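Local coordinates for Ras-associated and pleckstrin homology domains-containing protein 1 (Homo sapiens, PDB 4GN1), which mediates localized membrane signals, is implicated in regulating lamellipodial dynamics, and interacts with EVL and VASP and targets them to the leading edge, at residues L49-S54 with R60-H65; L56-I61 with C202-H207; G104-A109 with L228-N233. All coordinates share one frame; numbering follows the deposited sequence.

Interaction 1. Residues L49-S54 with R60-H65; sequences LVETVS and RIFEDH
Leu49 and Phe62 meet where the antiparallel hairpin of strands 47-53 and 58-61 ends, in the ubiquitin-like Ras-associating domain. Leu49 O accepts the amide N-H of Phe62 at 3.1 Å. The Leu49 side chain slants past the Phe62 ring, with Leu49 CD2 4.1 Å from Phe62 CD2. A water bridges the same end: it accepts from Leu49 N and lies within hydrogen-bonding distance of Phe62 O and Asp64 OD1. Val50 forms a non-hydrogen-bonded pair with Ile61. Its CG2 branch meets Ile61 CG1 at 4.0 Å, and its CA makes a CH...O contact with Arg60 O. Glu51 forms a hydrogen-bonded pair with Arg60; the two bonds, Glu51 N to Arg60 O and Arg60 N to Glu51 O, are 3.0 Å each. Its CG sits between the backbone N and the carbonyl carbon (chi1 72°), and the extended chain runs alongside that of Arg60. Glu51 OE1 reaches Arg60 NE at 3.1 Å, a salt bridge whose hydrogen bond is weak and bent. The carboxylate plane is turned 62° from the guanidinium. The Glu51 carboxylate also comes obliquely to the Phe62 ring, with Glu51 CD 3.3 Å from Phe62 CZ. Glu51 OE2 is held by Trp75, and Arg60 NH1 pairs with Glu66. Strand 83-87 lies on the other side of strand 47-53, while Leu49 and Phe62 pack on Val28 of helix 28-39 and Leu68 of helix 68-72.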
loop_
_atom_site.group_PDB
_atom_site.type_symbol
_atom_site.label_atom_id
_atom_site.label_comp_id
_atom_site.label_asym_id
_atom_site.label_seq_id
_atom_site.Cartn_x
_atom_site.Cartn_y
_atom_site.Cartn_z
ATOM N N LEU A 49 3.753 -9.432 5.904
ATOM C CA LEU A 49 2.904 -10.405 5.279
ATOM C C LEU A 49 2.336 -9.714 4.062
ATOM O O LEU A 49 1.769 -8.600 4.136
ATOM C CB LEU A 49 1.802 -10.872 6.219
ATOM C CG LEU A 49 1.113 -12.188 5.851
ATOM C CD1 LEU A 49 2.026 -13.421 5.935
ATOM C CD2 LEU A 49 -0.103 -12.374 6.744
ATOM N N VAL A 50 2.520 -10.380 2.935
ATOM C CA VAL A 50 2.200 -9.830 1.642
ATOM C C VAL A 50 1.178 -10.759 0.994
ATOM O O VAL A 50 1.333 -11.990 1.059
ATOM C CB VAL A 50 3.490 -9.793 0.795
ATOM C CG1 VAL A 50 3.213 -9.295 -0.614
ATOM C CG2 VAL A 50 4.575 -8.968 1.489
ATOM N N GLU A 51 0.131 -10.191 0.384
ATOM C CA GLU A 51 -0.797 -11.004 -0.431
ATOM C C GLU A 51 -0.620 -10.680 -1.901
ATOM O O GLU A 51 -0.369 -9.517 -2.246
ATOM C CB GLU A 51 -2.276 -10.849 0.007
ATOM C CG GLU A 51 -2.954 -9.519 -0.319
ATOM C CD GLU A 51 -4.403 -9.437 0.150
ATOM O OE1 GLU A 51 -4.890 -8.321 0.372
ATOM O OE2 GLU A 51 -5.070 -10.471 0.318
ATOM N N THR A 52 -0.688 -11.698 -2.757
ATOM C CA THR A 52 -0.800 -11.435 -4.175
ATOM C C THR A 52 -2.268 -11.597 -4.561
ATOM O O THR A 52 -2.970 -12.436 -3.975
ATOM C CB THR A 52 0.070 -12.369 -5.065
ATOM O OG1 THR A 52 -0.440 -13.715 -5.012
ATOM C CG2 THR A 52 1.569 -12.309 -4.688
ATOM N N VAL A 53 -2.740 -10.768 -5.496
ATOM C CA VAL A 53 -4.027 -11.004 -6.143
ATOM C C VAL A 53 -3.699 -11.575 -7.504
ATOM O O VAL A 53 -3.207 -10.884 -8.396
ATOM C CB VAL A 53 -4.914 -9.751 -6.222
ATOM C CG1 VAL A 53 -6.234 -10.094 -6.887
ATOM C CG2 VAL A 53 -5.189 -9.215 -4.819
ATOM N N SER A 54 -3.930 -12.878 -7.623
ATOM C CA SER A 54 -3.373 -13.679 -8.698
ATOM C C SER A 54 -3.960 -13.378 -10.078
ATOM O O SER A 54 -3.229 -13.353 -11.058
ATOM C CB SER A 54 -3.542 -15.155 -8.371
ATOM O OG SER A 54 -2.663 -15.910 -9.170
ATOM N N ARG A 60 0.009 -6.522 -2.189
ATOM C CA ARG A 60 0.146 -5.500 -1.165
ATOM C C ARG A 60 0.672 -6.067 0.129
ATOM O O ARG A 60 0.464 -7.253 0.449
ATOM C CB ARG A 60 -1.176 -4.747 -0.933
ATOM C CG ARG A 60 -2.342 -5.541 -0.348
ATOM C CD ARG A 60 -3.556 -4.629 -0.030
ATOM N NE ARG A 60 -4.526 -5.302 0.837
ATOM C CZ ARG A 60 -4.690 -5.030 2.141
ATOM N NH1 ARG A 60 -3.976 -4.082 2.747
ATOM N NH2 ARG A 60 -5.581 -5.710 2.855
ATOM N N ILE A 61 1.373 -5.220 0.865
ATOM C CA ILE A 61 1.753 -5.532 2.221
ATOM C C ILE A 61 0.574 -5.147 3.106
ATOM O O ILE A 61 0.143 -4.003 3.097
ATOM C CB ILE A 61 3.003 -4.746 2.632
ATOM C CG1 ILE A 61 4.144 -5.028 1.663
ATOM C CG2 ILE A 61 3.401 -5.042 4.086
ATOM C CD1 ILE A 61 5.096 -3.861 1.488
ATOM N N PHE A 62 0.020 -6.118 3.825
ATOM C CA PHE A 62 -1.053 -5.860 4.782
ATOM C C PHE A 62 -0.551 -4.877 5.801
ATOM O O PHE A 62 0.635 -4.905 6.127
ATOM C CB PHE A 62 -1.396 -7.129 5.551
ATOM C CG PHE A 62 -2.135 -8.145 4.755
ATOM C CD1 PHE A 62 -3.430 -7.909 4.341
ATOM C CD2 PHE A 62 -1.540 -9.343 4.428
ATOM C CE1 PHE A 62 -4.125 -8.851 3.616
ATOM C CE2 PHE A 62 -2.236 -10.300 3.709
ATOM C CZ PHE A 62 -3.531 -10.054 3.311
ATOM N N GLU A 63 -1.438 -4.019 6.312
ATOM C CA GLU A 63 -1.098 -3.281 7.520
ATOM C C GLU A 63 -1.299 -4.208 8.726
ATOM O O GLU A 63 -2.201 -5.074 8.750
ATOM C CB GLU A 63 -1.911 -1.984 7.669
ATOM C CG GLU A 63 -2.037 -1.140 6.392
ATOM C CD GLU A 63 -0.705 -0.659 5.809
ATOM O OE1 GLU A 63 -0.687 -0.424 4.568
ATOM O OE2 GLU A 63 0.303 -0.474 6.557
ATOM N N ASP A 64 -0.449 -4.013 9.723
ATOM C CA ASP A 64 -0.330 -4.944 10.845
ATOM C C ASP A 64 -1.533 -5.021 11.761
ATOM O O ASP A 64 -1.722 -6.004 12.491
ATOM C CB ASP A 64 0.930 -4.611 11.626
ATOM C CG ASP A 64 2.169 -5.000 10.867
ATOM O OD1 ASP A 64 2.035 -5.841 9.939
ATOM O OD2 ASP A 64 3.257 -4.459 11.184
ATOM N N HIS A 65 -2.363 -3.997 11.688
ATOM C CA HIS A 65 -3.576 -3.928 12.466
ATOM C C HIS A 65 -4.730 -4.660 11.866
ATOM O O HIS A 65 -5.808 -4.670 12.450
ATOM C CB HIS A 65 -3.967 -2.469 12.660
ATOM C CG HIS A 65 -4.460 -1.772 11.400
ATOM N ND1 HIS A 65 -5.775 -1.452 11.197
ATOM C CD2 HIS A 65 -3.775 -1.265 10.319
ATOM C CE1 HIS A 65 -5.910 -0.798 10.044
ATOM N NE2 HIS A 65 -4.690 -0.696 9.489
HETATM O O HOH W 1 2.552 -6.917 7.071
#

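Interaction 2. Residues L56-I61 with C202-H207; sequences LQMERI and CLVLKH. With MLI (malonate ion), chain E.
A malonate ion, probably from the crystallisation liquor, occupies a polar pocket at the seam between the Ras-associating and PH domains. Arg60 of the first domain and Lys206 of the second both bind it. Arg60 NH2 donates to malonate O7 at 3.0 Å along an almost straight bond (170°), and the oxygen lies at the guanidinium edge, in its plane. A second bond, from Arg60 NE to malonate O8, is long and weak. Lys206 NZ donates to malonate O9 at 2.9 Å and also to its neighbour His207 O at 2.7 Å. The lysine chain bends at its end (chi4 71°), which turns NZ toward the anion. The positive charges of both residues would favour binding of an anion here. Tyr186, Asn74 and Asn184 add further hydrogen bonds to the malonate.

The strands 58-61 and 202-206 are not direct partners. In strand order 184-188 comes between them and links the edge of the ubiquitin-like fold to the PH-domain strands. Their nearest alpha carbons, those of Met58 and Val204, are 7.7 Å apart, and the segments meet through side chains. Gln57 and Met58 both face Val53 in a G1 beta bulge at the start of strand 58-61.

The Met58 side chain crosses that of Val204 at about a right angle. Its CE lies 3.4 Å from Val204 CG1, and SD is equally near that methyl. The bend at the thioether (chi3 84°) turns CE onto the valine, beside SD. Next to this pair, Leu56 CD1 meets Lys206 CD at a slant, 4.0 Å away, on the aliphatic part of the chain short of its charged end. Tyr191 of helix 191-194 touches both Met58 and Val204, and Ile217 packs on Leu56 and Val204.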
loop_
_atom_site.group_PDB
_atom_site.type_symbol
_atom_site.label_atom_id
_atom_site.label_comp_id
_atom_site.label_asym_id
_atom_site.label_seq_id
_atom_site.Cartn_x
_atom_site.Cartn_y
_atom_site.Cartn_z
ATOM N N LEU A 56 -4.841 -10.635 -11.152
ATOM C CA LEU A 56 -4.576 -9.253 -11.484
ATOM C C LEU A 56 -3.106 -8.913 -11.357
ATOM O O LEU A 56 -2.719 -7.754 -11.543
ATOM C CB LEU A 56 -5.371 -8.356 -10.552
ATOM C CG LEU A 56 -6.896 -8.344 -10.719
ATOM C CD1 LEU A 56 -7.569 -7.538 -9.606
ATOM C CD2 LEU A 56 -7.316 -7.845 -12.109
ATOM N N GLN A 57 -2.299 -9.919 -11.015
ATOM C CA GLN A 57 -0.844 -9.797 -10.992
ATOM C C GLN A 57 -0.363 -8.554 -10.208
ATOM O O GLN A 57 0.405 -7.733 -10.701
ATOM C CB GLN A 57 -0.288 -9.844 -12.426
ATOM C CG GLN A 57 1.096 -10.458 -12.564
ATOM C CD GLN A 57 1.586 -10.495 -14.011
ATOM O OE1 GLN A 57 1.134 -11.318 -14.808
ATOM N NE2 GLN A 57 2.513 -9.603 -14.354
ATOM N N MET A 58 -0.818 -8.432 -8.973
ATOM C CA MET A 58 -0.397 -7.327 -8.133
ATOM C C MET A 58 -0.257 -7.800 -6.681
ATOM O O MET A 58 -0.587 -8.943 -6.355
ATOM C CB MET A 58 -1.404 -6.165 -8.265
ATOM C CG MET A 58 -2.803 -6.555 -7.827
ATOM S SD MET A 58 -4.044 -5.264 -7.980
ATOM C CE MET A 58 -4.485 -5.448 -9.704
ATOM N N GLU A 59 0.216 -6.939 -5.790
ATOM C CA GLU A 59 0.413 -7.397 -4.425
ATOM C C GLU A 59 0.381 -6.251 -3.439
ATOM O O GLU A 59 0.693 -5.122 -3.805
ATOM C CB GLU A 59 1.751 -8.126 -4.311
ATOM C CG GLU A 59 2.938 -7.198 -4.478
ATOM C CD GLU A 59 4.274 -7.851 -4.172
ATOM O OE1 GLU A 59 4.425 -9.084 -4.430
ATOM O OE2 GLU A 59 5.174 -7.093 -3.694
ATOM N N ARG A 60 0.009 -6.522 -2.189
ATOM C CA ARG A 60 0.146 -5.500 -1.165
ATOM C C ARG A 60 0.672 -6.067 0.129
ATOM O O ARG A 60 0.464 -7.253 0.449
ATOM C CB ARG A 60 -1.176 -4.747 -0.933
ATOM C CG ARG A 60 -2.342 -5.541 -0.348
ATOM C CD ARG A 60 -3.556 -4.629 -0.030
ATOM N NE ARG A 60 -4.526 -5.302 0.837
ATOM C CZ ARG A 60 -4.690 -5.030 2.141
ATOM N NH1 ARG A 60 -3.976 -4.082 2.747
ATOM N NH2 ARG A 60 -5.581 -5.710 2.855
ATOM N N ILE A 61 1.373 -5.220 0.865
ATOM C CA ILE A 61 1.753 -5.532 2.221
ATOM C C ILE A 61 0.574 -5.147 3.106
ATOM O O ILE A 61 0.143 -4.003 3.097
ATOM C CB ILE A 61 3.003 -4.746 2.632
ATOM C CG1 ILE A 61 4.144 -5.028 1.663
ATOM C CG2 ILE A 61 3.401 -5.042 4.086
ATOM C CD1 ILE A 61 5.096 -3.861 1.488
ATOM N N CYS A 202 4.217 1.061 -10.888
ATOM C CA CYS A 202 2.759 1.043 -10.952
ATOM C C CYS A 202 2.068 0.759 -9.625
ATOM O O CYS A 202 2.426 -0.186 -8.906
ATOM C CB CYS A 202 2.290 -0.008 -11.956
ATOM S SG CYS A 202 2.590 0.384 -13.686
ATOM N N LEU A 203 1.045 1.558 -9.329
ATOM C CA LEU A 203 0.141 1.287 -8.199
ATOM C C LEU A 203 -1.314 1.028 -8.667
ATOM O O LEU A 203 -1.733 1.522 -9.717
ATOM C CB LEU A 203 0.192 2.419 -7.183
ATOM C CG LEU A 203 -0.311 3.799 -7.625
ATOM C CD1 LEU A 203 -0.781 4.567 -6.393
ATOM C CD2 LEU A 203 0.757 4.589 -8.353
ATOM N N VAL A 204 -2.064 0.251 -7.886
ATOM C CA VAL A 204 -3.396 -0.185 -8.262
ATOM C C VAL A 204 -4.281 0.055 -7.062
ATOM O O VAL A 204 -3.899 -0.252 -5.927
ATOM C CB VAL A 204 -3.462 -1.695 -8.640
ATOM C CG1 VAL A 204 -4.871 -2.111 -9.054
ATOM C CG2 VAL A 204 -2.503 -2.047 -9.765
ATOM N N LEU A 205 -5.453 0.635 -7.322
ATOM C CA LEU A 205 -6.482 0.856 -6.298
ATOM C C LEU A 205 -7.730 0.060 -6.669
ATOM O O LEU A 205 -8.220 0.143 -7.795
ATOM C CB LEU A 205 -6.794 2.338 -6.169
ATOM C CG LEU A 205 -5.594 3.254 -5.980
ATOM C CD1 LEU A 205 -5.866 4.553 -6.691
ATOM C CD2 LEU A 205 -5.352 3.531 -4.516
ATOM N N LYS A 206 -8.181 -0.774 -5.740
ATOM C CA LYS A 206 -9.434 -1.525 -5.899
ATOM C C LYS A 206 -10.039 -1.880 -4.557
ATOM O O LYS A 206 -9.337 -1.980 -3.553
ATOM C CB LYS A 206 -9.248 -2.814 -6.719
ATOM C CG LYS A 206 -8.373 -3.871 -6.055
ATOM C CD LYS A 206 -8.712 -5.267 -6.568
ATOM C CE LYS A 206 -8.217 -6.332 -5.591
ATOM N NZ LYS A 206 -9.045 -6.308 -4.357
ATOM N N HIS A 207 -11.356 -2.057 -4.573
ATOM C CA HIS A 207 -12.105 -2.631 -3.474
ATOM C C HIS A 207 -11.533 -3.982 -3.096
ATOM O O HIS A 207 -11.197 -4.783 -3.971
ATOM C CB HIS A 207 -13.576 -2.760 -3.870
ATOM C CG HIS A 207 -14.492 -3.078 -2.716
ATOM N ND1 HIS A 207 -14.493 -4.278 -2.095
ATOM C CD2 HIS A 207 -15.448 -2.302 -2.073
ATOM C CE1 HIS A 207 -15.393 -4.265 -1.098
ATOM N NE2 HIS A 207 -15.982 -3.057 -1.094
HETATM C C1 MLI E . -8.052 -8.902 -0.295
HETATM C C2 MLI E . -8.049 -8.439 1.163
HETATM C C3 MLI E . -7.639 -7.763 -1.230
HETATM O O6 MLI E . -9.127 -8.441 1.780
HETATM O O7 MLI E . -6.988 -8.058 1.723
HETATM O O8 MLI E . -7.321 -6.669 -0.737
HETATM O O9 MLI E . -7.616 -7.939 -2.474
#

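Interaction 3. Residues G104-A109 with L228-N233; sequences GKKETA and LHQWVN
Residues 104-109 form an irregular loop beside helix 225-240, with Lys106 CA 8.2 Å from Gln230 CA and no hydrogen bond between the two segments. The peptide bond between Gly104 and Lys105 is modelled as cis, but Lys105 is poorly ordered, so this detail is doubtful.

The contact rests on one residue from each side. Gln230 projects from the helix toward the loop, its chain extended beyond CG (chi2 175°). This carries the amide outward to the loop backbone. Gln230 OE1 lies 3.4 Å from Lys106 CA and 3.5 Å from Lys106 CG, with Lys106 CB slightly farther off. The carbonyl end therefore abuts the carbon atoms at the base of the lysine. The two side chains cross at about a right angle, and the end of Lys106 leads away from Gln230. Its chain bends at chi2 and again at chi4, and its ammonium group forms a salt bridge with Asp224, just ahead of the helix. Along the way it touches Arg226 and Thr227 in the first turn.

Across the turn that holds Gln230, the helix has a side-chain bond of its own. Asn233 ND2 donates to His229 O at 2.9 Å, from above the carbonyl plane. The backbone N of Asn233 bonds to the same oxygen from the opposite face, so His229 O is gripped twice.

This is a small, solvent-facing contact on the outer side of the helix that packs against the strands of the PH fold. On its inner side, Leu228 and Val232 touch Leu203 of strand 202-206, while Trp231 packs on Phe153 and Leu155 of strand 148-156. The loop itself connects helix 93-96 to helix 113-124.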
loop_
_atom_site.group_PDB
_atom_site.type_symbol
_atom_site.label_atom_id
_atom_site.label_comp_id
_atom_site.label_asym_id
_atom_site.label_seq_id
_atom_site.Cartn_x
_atom_site.Cartn_y
_atom_site.Cartn_z
ATOM N N GLY A 104 7.872 17.348 0.878
ATOM C CA GLY A 104 8.118 16.813 -0.446
ATOM C C GLY A 104 7.930 17.933 -1.421
ATOM O O GLY A 104 6.800 18.366 -1.630
ATOM N N LYS A 105 9.019 18.442 -1.999
ATOM C CA LYS A 105 10.404 17.986 -1.746
ATOM C C LYS A 105 10.700 16.537 -2.090
ATOM O O LYS A 105 11.007 15.702 -1.213
ATOM C CB LYS A 105 10.913 18.371 -0.341
ATOM C CG LYS A 105 11.955 19.482 -0.361
ATOM C CD LYS A 105 11.543 20.690 -1.214
ATOM C CE LYS A 105 10.462 21.540 -0.538
ATOM N NZ LYS A 105 10.920 22.065 0.790
ATOM N N LYS A 106 10.591 16.251 -3.385
ATOM C CA LYS A 106 11.015 14.972 -3.936
ATOM C C LYS A 106 12.475 14.763 -3.540
ATOM O O LYS A 106 12.900 13.628 -3.264
ATOM C CB LYS A 106 10.838 14.958 -5.462
ATOM C CG LYS A 106 10.825 13.562 -6.070
ATOM C CD LYS A 106 9.925 13.508 -7.297
ATOM C CE LYS A 106 10.011 12.153 -7.985
ATOM N NZ LYS A 106 11.201 12.050 -8.875
ATOM N N GLU A 107 13.205 15.883 -3.499
ATOM C CA GLU A 107 14.559 15.990 -2.964
ATOM C C GLU A 107 14.720 15.174 -1.665
ATOM O O GLU A 107 13.935 15.325 -0.709
ATOM C CB GLU A 107 14.864 17.471 -2.696
ATOM C CG GLU A 107 16.060 18.044 -3.448
ATOM C CD GLU A 107 17.392 17.453 -3.013
ATOM O OE1 GLU A 107 17.430 16.683 -2.025
ATOM O OE2 GLU A 107 18.416 17.758 -3.665
ATOM N N THR A 108 15.742 14.319 -1.641
ATOM C CA THR A 108 15.934 13.329 -0.570
ATOM C C THR A 108 17.060 13.717 0.408
ATOM O O THR A 108 18.098 14.208 -0.021
ATOM C CB THR A 108 16.184 11.915 -1.157
ATOM O OG1 THR A 108 16.413 10.991 -0.096
ATOM C CG2 THR A 108 17.394 11.886 -2.105
ATOM N N ALA A 109 16.867 13.486 1.707
ATOM C CA ALA A 109 17.787 14.029 2.706
ATOM C C ALA A 109 17.730 13.336 4.053
ATOM O O ALA A 109 16.765 12.623 4.352
ATOM C CB ALA A 109 17.522 15.520 2.901
ATOM N N LEU A 228 6.462 6.743 -7.175
ATOM C CA LEU A 228 5.741 5.576 -6.708
ATOM C C LEU A 228 5.678 5.521 -5.178
ATOM O O LEU A 228 4.595 5.346 -4.612
ATOM C CB LEU A 228 6.330 4.287 -7.294
ATOM C CG LEU A 228 5.722 2.951 -6.864
ATOM C CD1 LEU A 228 4.241 2.850 -7.234
ATOM C CD2 LEU A 228 6.512 1.775 -7.438
ATOM N N HIS A 229 6.818 5.725 -4.512
ATOM C CA HIS A 229 6.870 5.651 -3.050
ATOM C C HIS A 229 6.112 6.748 -2.364
ATOM O O HIS A 229 5.364 6.496 -1.396
ATOM C CB HIS A 229 8.306 5.545 -2.543
ATOM C CG HIS A 229 8.953 4.198 -2.828
ATOM N ND1 HIS A 229 10.292 4.021 -2.865
ATOM C CD2 HIS A 229 8.387 2.959 -3.136
ATOM C CE1 HIS A 229 10.567 2.740 -3.162
ATOM N NE2 HIS A 229 9.398 2.091 -3.324
ATOM N N GLN A 230 6.252 7.966 -2.861
ATOM C CA GLN A 230 5.519 9.084 -2.286
ATOM C C GLN A 230 4.004 8.863 -2.387
ATOM O O GLN A 230 3.273 9.013 -1.400
ATOM C CB GLN A 230 5.963 10.394 -2.938
ATOM C CG GLN A 230 7.338 10.858 -2.460
ATOM C CD GLN A 230 7.873 12.107 -3.174
ATOM O OE1 GLN A 230 9.083 12.271 -3.308
ATOM N NE2 GLN A 230 6.984 12.989 -3.619
ATOM N N TRP A 231 3.541 8.456 -3.568
ATOM C CA TRP A 231 2.105 8.254 -3.790
ATOM C C TRP A 231 1.472 7.166 -2.959
ATOM O O TRP A 231 0.406 7.381 -2.346
ATOM C CB TRP A 231 1.795 8.064 -5.271
ATOM C CG TRP A 231 1.606 9.379 -5.992
ATOM C CD1 TRP A 231 2.510 10.033 -6.812
ATOM C CD2 TRP A 231 0.434 10.245 -5.954
ATOM N NE1 TRP A 231 1.983 11.194 -7.284
ATOM C CE2 TRP A 231 0.748 11.390 -6.804
ATOM C CE3 TRP A 231 -0.806 10.185 -5.333
ATOM C CZ2 TRP A 231 -0.146 12.427 -7.000
ATOM C CZ3 TRP A 231 -1.706 11.240 -5.546
ATOM C CH2 TRP A 231 -1.380 12.331 -6.364
ATOM N N VAL A 232 2.105 5.995 -2.942
ATOM C CA VAL A 232 1.695 4.877 -2.094
ATOM C C VAL A 232 1.713 5.272 -0.613
ATOM O O VAL A 232 0.735 5.040 0.092
ATOM C CB VAL A 232 2.564 3.624 -2.339
ATOM C CG1 VAL A 232 2.193 2.501 -1.375
ATOM C CG2 VAL A 232 2.420 3.139 -3.765
ATOM N N ASN A 233 2.786 5.893 -0.133
ATOM C CA ASN A 233 2.775 6.283 1.272
ATOM C C ASN A 233 1.687 7.305 1.584
ATOM O O ASN A 233 0.927 7.160 2.579
ATOM C CB ASN A 233 4.158 6.708 1.756
ATOM C CG ASN A 233 5.067 5.502 1.980
ATOM O OD1 ASN A 233 4.821 4.695 2.873
ATOM N ND2 ASN A 233 6.103 5.358 1.153
#

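Interactions 1 and 2 share Arg60 and Ile61 on strand 58-61, and their centres are 10 Å apart. Val53 N and Met58 O, 3.0 Å apart in a probable hydrogen bond, continue the hairpin from one to the other. Arg60 thus connects the hairpin of the Ras-associating domain to the malonate pocket at the PH boundary. Interaction 3 lies farther out, with its centre about 19 Å from that of interaction 2 and about 22 Å from that of interaction 1. It still touches interaction 2 through the PH core, where Leu228 CD1 lies 3.8 Å from Cys202 C. Interactions 1 and 3 do not touch; their nearest atoms are about 7 Å apart.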